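Local coordinates for type VI secretion system-associated protein TagF (Pseudomonas aeruginosa PAO1, PDB 2QNU) that is of undetermined biochemical function but is probably an accessory factor of the type VI secretion system, at residues B[196-200]-B[201-205]; B[205-208]-B[209-213]. One frame throughout, in Å; residues are numbered along the deposited sequence.

Both contacts are local and partly buried, and they meet end to end at Pro205, between strand 194-199 and helix 209-212. Contact 1 belongs to the end of the strand and the proline-rich loop after it; no hydrogen bond crosses between its segments, and an aromatic ring packs on proline carbons. Contact 2 belongs to the turn that starts the short helix, where backbone carbonyls bind following amides and aromatic and aliphatic side chains pack. The two also touch directly: Met196 and Pro202 lie against Phe210, and Tyr198 against Ala206 and Arg209. Both touch helix 23-44 and the second subunit; Tyr198 and Pro202 are buried in contact 1, Phe207, Phe210 and Leu211 in contact 2.

Contact 1 of 2, residues B[196-200]-B[201-205]; sequences MRYQG and LPPAP
A local tyrosine-proline CH-pi contact, four residues apart, packs the turn after strand 194-199, the outermost strand on one side of the antiparallel sheet within this chain. One face of the Tyr198 ring is covered by Pro202, whose CB stands 3.9 Å from the centroid of that ring and only 9° off its normal. Pro202 CG sits nearest Tyr198 CD1 (3.7 Å), while Pro203 CD, on the same side of the ring plane, meets Tyr198 CD2 obliquely at 3.9 Å. The first torsion of Tyr198 (chi1 -67°) sets CG beside the backbone N and anti to the carbonyl carbon, which turns the ring along the path of the following loop. The rigid ring of Pro202 offers C-H groups, probably a little polarised by the nearby nitrogen, to the electron-rich face; Pro203 adds an apolar contact, and its fixed phi keeps the loop extended. Gly200 makes the bend possible, since with its positive phi of 80° any CB would press against the preceding carbonyl oxygen. Strand 194-199 pairs antiparallel with strand 180-185, and through Arg197 the sheet continues into a strand of the second subunit, with Leu157 of that subunit packing on Tyr198. On strand residues that flank Tyr198, Arg197 and Gln199 are joined by their side chains: Arg197 NH1 donates to Gln199 OE1 over 2.9 Å in a nearly straight bond. The oxygen lies almost in the guanidinium plane, whereas the donor sits above the amide's carbonyl plane. Arg197 NE binds the carbonyl of Ala176, a second hold on the long, extended side chain. Beyond the turn, Leu201 packs on Trp32 of helix 23-44, and the indole NE1 of Trp32 donates to Pro202 O.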
loop_
_atom_site.group_PDB
_atom_site.type_symbol
_atom_site.label_atom_id
_atom_site.label_comp_id
_atom_site.label_asym_id
_atom_site.label_seq_id
_atom_site.Cartn_x
_atom_site.Cartn_y
_atom_site.Cartn_z
HETATM N N MSE B 196 -10.618 -5.796 4.782
HETATM C CA MSE B 196 -10.042 -7.069 4.339
HETATM C C MSE B 196 -9.361 -6.910 2.985
HETATM O O MSE B 196 -9.877 -6.211 2.111
HETATM C CB MSE B 196 -11.182 -8.084 4.170
HETATM C CG MSE B 196 -11.995 -8.358 5.479
HETATM SE SE MSE B 196 -13.667 -9.352 4.858
HETATM C CE MSE B 196 -12.957 -11.133 4.915
ATOM N N ARG B 197 -8.187 -7.554 2.807
ATOM C CA ARG B 197 -7.469 -7.560 1.509
ATOM C C ARG B 197 -7.145 -8.964 1.078
ATOM O O ARG B 197 -6.592 -9.725 1.876
ATOM C CB ARG B 197 -6.133 -6.845 1.662
ATOM C CG ARG B 197 -5.303 -6.771 0.384
ATOM C CD ARG B 197 -3.964 -6.050 0.633
ATOM N NE ARG B 197 -3.249 -5.643 -0.618
ATOM C CZ ARG B 197 -2.667 -6.540 -1.407
ATOM N NH1 ARG B 197 -2.699 -7.827 -1.079
ATOM N NH2 ARG B 197 -2.041 -6.186 -2.518
ATOM N N TYR B 198 -7.522 -9.324 -0.136
ATOM C CA TYR B 198 -7.000 -10.487 -0.808
ATOM C C TYR B 198 -6.093 -10.075 -1.983
ATOM O O TYR B 198 -6.339 -9.081 -2.697
ATOM C CB TYR B 198 -8.119 -11.411 -1.310
ATOM C CG TYR B 198 -8.924 -12.068 -0.185
ATOM C CD1 TYR B 198 -10.010 -11.422 0.378
ATOM C CD2 TYR B 198 -8.592 -13.342 0.306
ATOM C CE1 TYR B 198 -10.823 -12.017 1.419
ATOM C CE2 TYR B 198 -9.364 -13.949 1.367
ATOM C CZ TYR B 198 -10.467 -13.287 1.907
ATOM O OH TYR B 198 -11.206 -13.871 2.918
ATOM N N GLN B 199 -5.022 -10.866 -2.138
ATOM C CA GLN B 199 -4.224 -10.881 -3.353
ATOM C C GLN B 199 -5.099 -11.528 -4.405
ATOM O O GLN B 199 -5.376 -12.703 -4.336
ATOM C CB GLN B 199 -2.937 -11.712 -3.128
ATOM C CG GLN B 199 -1.839 -11.394 -4.113
ATOM C CD GLN B 199 -1.232 -9.998 -3.936
ATOM O OE1 GLN B 199 -1.089 -9.490 -2.813
ATOM N NE2 GLN B 199 -0.828 -9.389 -5.066
ATOM N N GLY B 200 -5.569 -10.793 -5.372
ATOM C CA GLY B 200 -6.555 -11.337 -6.270
ATOM C C GLY B 200 -7.956 -11.333 -5.684
ATOM O O GLY B 200 -8.211 -10.622 -4.699
ATOM N N LEU B 201 -8.848 -12.114 -6.307
ATOM C CA LEU B 201 -10.219 -12.331 -5.790
ATOM C C LEU B 201 -10.128 -13.288 -4.668
ATOM O O LEU B 201 -9.264 -14.152 -4.691
ATOM C CB LEU B 201 -11.149 -12.939 -6.831
ATOM C CG LEU B 201 -11.393 -12.086 -8.083
ATOM C CD1 LEU B 201 -12.140 -12.823 -9.163
ATOM C CD2 LEU B 201 -12.047 -10.825 -7.721
ATOM N N PRO B 202 -11.050 -13.157 -3.688
ATOM C CA PRO B 202 -11.119 -14.190 -2.651
ATOM C C PRO B 202 -11.279 -15.585 -3.291
ATOM O O PRO B 202 -12.058 -15.785 -4.201
ATOM C CB PRO B 202 -12.320 -13.784 -1.820
ATOM C CG PRO B 202 -12.531 -12.312 -2.152
ATOM C CD PRO B 202 -12.034 -12.074 -3.500
ATOM N N PRO B 203 -10.458 -16.530 -2.862
ATOM C CA PRO B 203 -10.705 -17.903 -3.298
ATOM C C PRO B 203 -12.081 -18.391 -2.808
ATOM O O PRO B 203 -12.553 -17.958 -1.734
ATOM C CB PRO B 203 -9.574 -18.710 -2.671
ATOM C CG PRO B 203 -9.005 -17.902 -1.666
ATOM C CD PRO B 203 -9.303 -16.414 -1.961
ATOM N N ALA B 204 -12.693 -19.273 -3.585
ATOM C CA ALA B 204 -14.051 -19.751 -3.289
ATOM C C ALA B 204 -14.177 -20.252 -1.838
ATOM O O ALA B 204 -15.099 -19.881 -1.164
ATOM C CB ALA B 204 -14.479 -20.786 -4.258
ATOM N N PRO B 205 -13.227 -21.065 -1.354
ATOM C CA PRO B 205 -13.334 -21.492 0.058
ATOM C C PRO B 205 -13.179 -20.379 1.065
ATOM O O PRO B 205 -13.341 -20.624 2.247
ATOM C CB PRO B 205 -12.203 -22.515 0.212
ATOM C CG PRO B 205 -11.849 -22.934 -1.251
ATOM C CD PRO B 205 -12.079 -21.704 -2.042
#

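Contact 2 of 2, residues B[205-208]-B[209-213]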
loop_
_atom_site.group_PDB
_atom_site.type_symbol
_atom_site.label_atom_id
_atom_site.label_comp_id
_atom_site.label_asym_id
_atom_site.label_seq_id
_atom_site.Cartn_x
_atom_site.Cartn_y
_atom_site.Cartn_z
ATOM N N PRO B 205 -13.227 -21.065 -1.354
ATOM C CA PRO B 205 -13.334 -21.492 0.058
ATOM C C PRO B 205 -13.179 -20.379 1.065
ATOM O O PRO B 205 -13.341 -20.624 2.247
ATOM C CB PRO B 205 -12.203 -22.515 0.212
ATOM C CG PRO B 205 -11.849 -22.934 -1.251
ATOM C CD PRO B 205 -12.079 -21.704 -2.042
ATOM N N ALA B 206 -12.801 -19.195 0.623
ATOM C CA ALA B 206 -12.753 -17.994 1.495
ATOM C C ALA B 206 -14.051 -17.195 1.527
ATOM O O ALA B 206 -14.248 -16.343 2.425
ATOM C CB ALA B 206 -11.598 -17.053 1.084
ATOM N N PHE B 207 -14.925 -17.445 0.549
ATOM C CA PHE B 207 -16.265 -16.795 0.545
ATOM C C PHE B 207 -17.021 -16.751 1.901
ATOM O O PHE B 207 -17.491 -15.668 2.354
ATOM C CB PHE B 207 -17.174 -17.406 -0.496
ATOM C CG PHE B 207 -18.346 -16.503 -0.855
ATOM C CD1 PHE B 207 -18.182 -15.435 -1.744
ATOM C CD2 PHE B 207 -19.590 -16.700 -0.283
ATOM C CE1 PHE B 207 -19.244 -14.641 -2.074
ATOM C CE2 PHE B 207 -20.646 -15.883 -0.597
ATOM C CZ PHE B 207 -20.480 -14.847 -1.488
ATOM N N GLY B 208 -17.116 -17.921 2.530
ATOM C CA GLY B 208 -17.603 -18.051 3.872
ATOM C C GLY B 208 -17.234 -17.004 4.917
ATOM O O GLY B 208 -18.070 -16.702 5.790
ATOM N N ARG B 209 -16.012 -16.472 4.866
ATOM C CA ARG B 209 -15.525 -15.514 5.844
ATOM C C ARG B 209 -16.308 -14.207 5.731
ATOM O O ARG B 209 -16.484 -13.525 6.729
ATOM C CB ARG B 209 -13.982 -15.248 5.706
ATOM C CG ARG B 209 -13.142 -16.434 6.281
ATOM C CD ARG B 209 -12.286 -17.351 5.329
ATOM N NE ARG B 209 -11.053 -16.696 4.987
ATOM C CZ ARG B 209 -9.974 -17.189 4.352
ATOM N NH1 ARG B 209 -9.796 -18.467 3.993
ATOM N NH2 ARG B 209 -9.013 -16.323 4.095
ATOM N N PHE B 210 -16.812 -13.904 4.544
ATOM C CA PHE B 210 -17.723 -12.739 4.386
ATOM C C PHE B 210 -19.059 -12.931 5.141
ATOM O O PHE B 210 -19.806 -11.955 5.306
ATOM C CB PHE B 210 -18.119 -12.530 2.932
ATOM C CG PHE B 210 -17.009 -12.041 2.055
ATOM C CD1 PHE B 210 -16.376 -10.833 2.315
ATOM C CD2 PHE B 210 -16.619 -12.790 0.941
ATOM C CE1 PHE B 210 -15.350 -10.364 1.454
ATOM C CE2 PHE B 210 -15.571 -12.344 0.086
ATOM C CZ PHE B 210 -14.932 -11.154 0.373
ATOM N N LEU B 211 -19.390 -14.183 5.478
ATOM C CA LEU B 211 -20.687 -14.512 6.144
ATOM C C LEU B 211 -20.479 -14.750 7.615
ATOM O O LEU B 211 -21.342 -14.423 8.384
ATOM C CB LEU B 211 -21.450 -15.671 5.498
ATOM C CG LEU B 211 -21.416 -15.834 3.969
ATOM C CD1 LEU B 211 -22.024 -17.161 3.505
ATOM C CD2 LEU B 211 -22.045 -14.705 3.229
ATOM N N THR B 212 -19.324 -15.267 8.030
ATOM C CA THR B 212 -19.158 -15.611 9.396
ATOM C C THR B 212 -18.067 -14.865 10.100
ATOM O O THR B 212 -18.033 -14.872 11.331
ATOM C CB THR B 212 -18.858 -17.114 9.540
ATOM O OG1 THR B 212 -17.530 -17.381 9.088
ATOM C CG2 THR B 212 -19.824 -17.904 8.732
ATOM N N GLY B 213 -17.169 -14.230 9.354
ATOM C CA GLY B 213 -15.948 -13.685 9.953
ATOM C C GLY B 213 -15.028 -14.716 10.617
ATOM O O GLY B 213 -14.088 -14.364 11.317
#
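Gly208 O is gripped by two backbone amides, Leu211 N and Thr212 N, each 2.9 Å from it. This bifurcated acceptor marks the first turn of helix 209-212, where three-residue bonds of the 3-10 kind give way to a four-residue, alpha-helical one. The Thr212 N bond lies in the carbonyl plane of Gly208, while Leu211 N approaches from well above that plane. Thr212 OG1, bonded chiefly to Glu214 N just past the helix, adds a weak third bond to Gly208 O, toward which a chi1 of 72° turns the hydroxyl back. Two further three-residue bonds lead into the helix, from Arg209 N to Ala206 O (3.0 Å) and from Phe210 N to Phe207 O (2.9 Å). At the far end Gly213 leaves helical angles with positive phi, a conformation that favours glycine, and its N still bonds to Arg209 O.

The apolar side of the turn is an offset edge-to-face aromatic pair. Phe210 directs its edge toward the face of Phe207, with the planes at 72° and the centroids 5.8 Å apart. A chi1 of -161° swings the Phe207 ring to the carbonyl side of its residue, where it meets the Phe210 edge; it also packs on Met37 and Ser40 of helix 23-44. Leu211 CD2 approaches it obliquely, 4.2 Å from Phe207 CE2. Phe210 meets Trp58 and Trp183 as well, so a large flat side chain suits this buried place. On another side Arg209 bends at chi2 and chi3, folding back along the preceding turn, and its NH2 reaches Asn156 of the second subunit. Ala206, small enough to lie flush against the flat guanidinium, puts its CB over the centre of one face, 3.7 Å from Arg209 CZ.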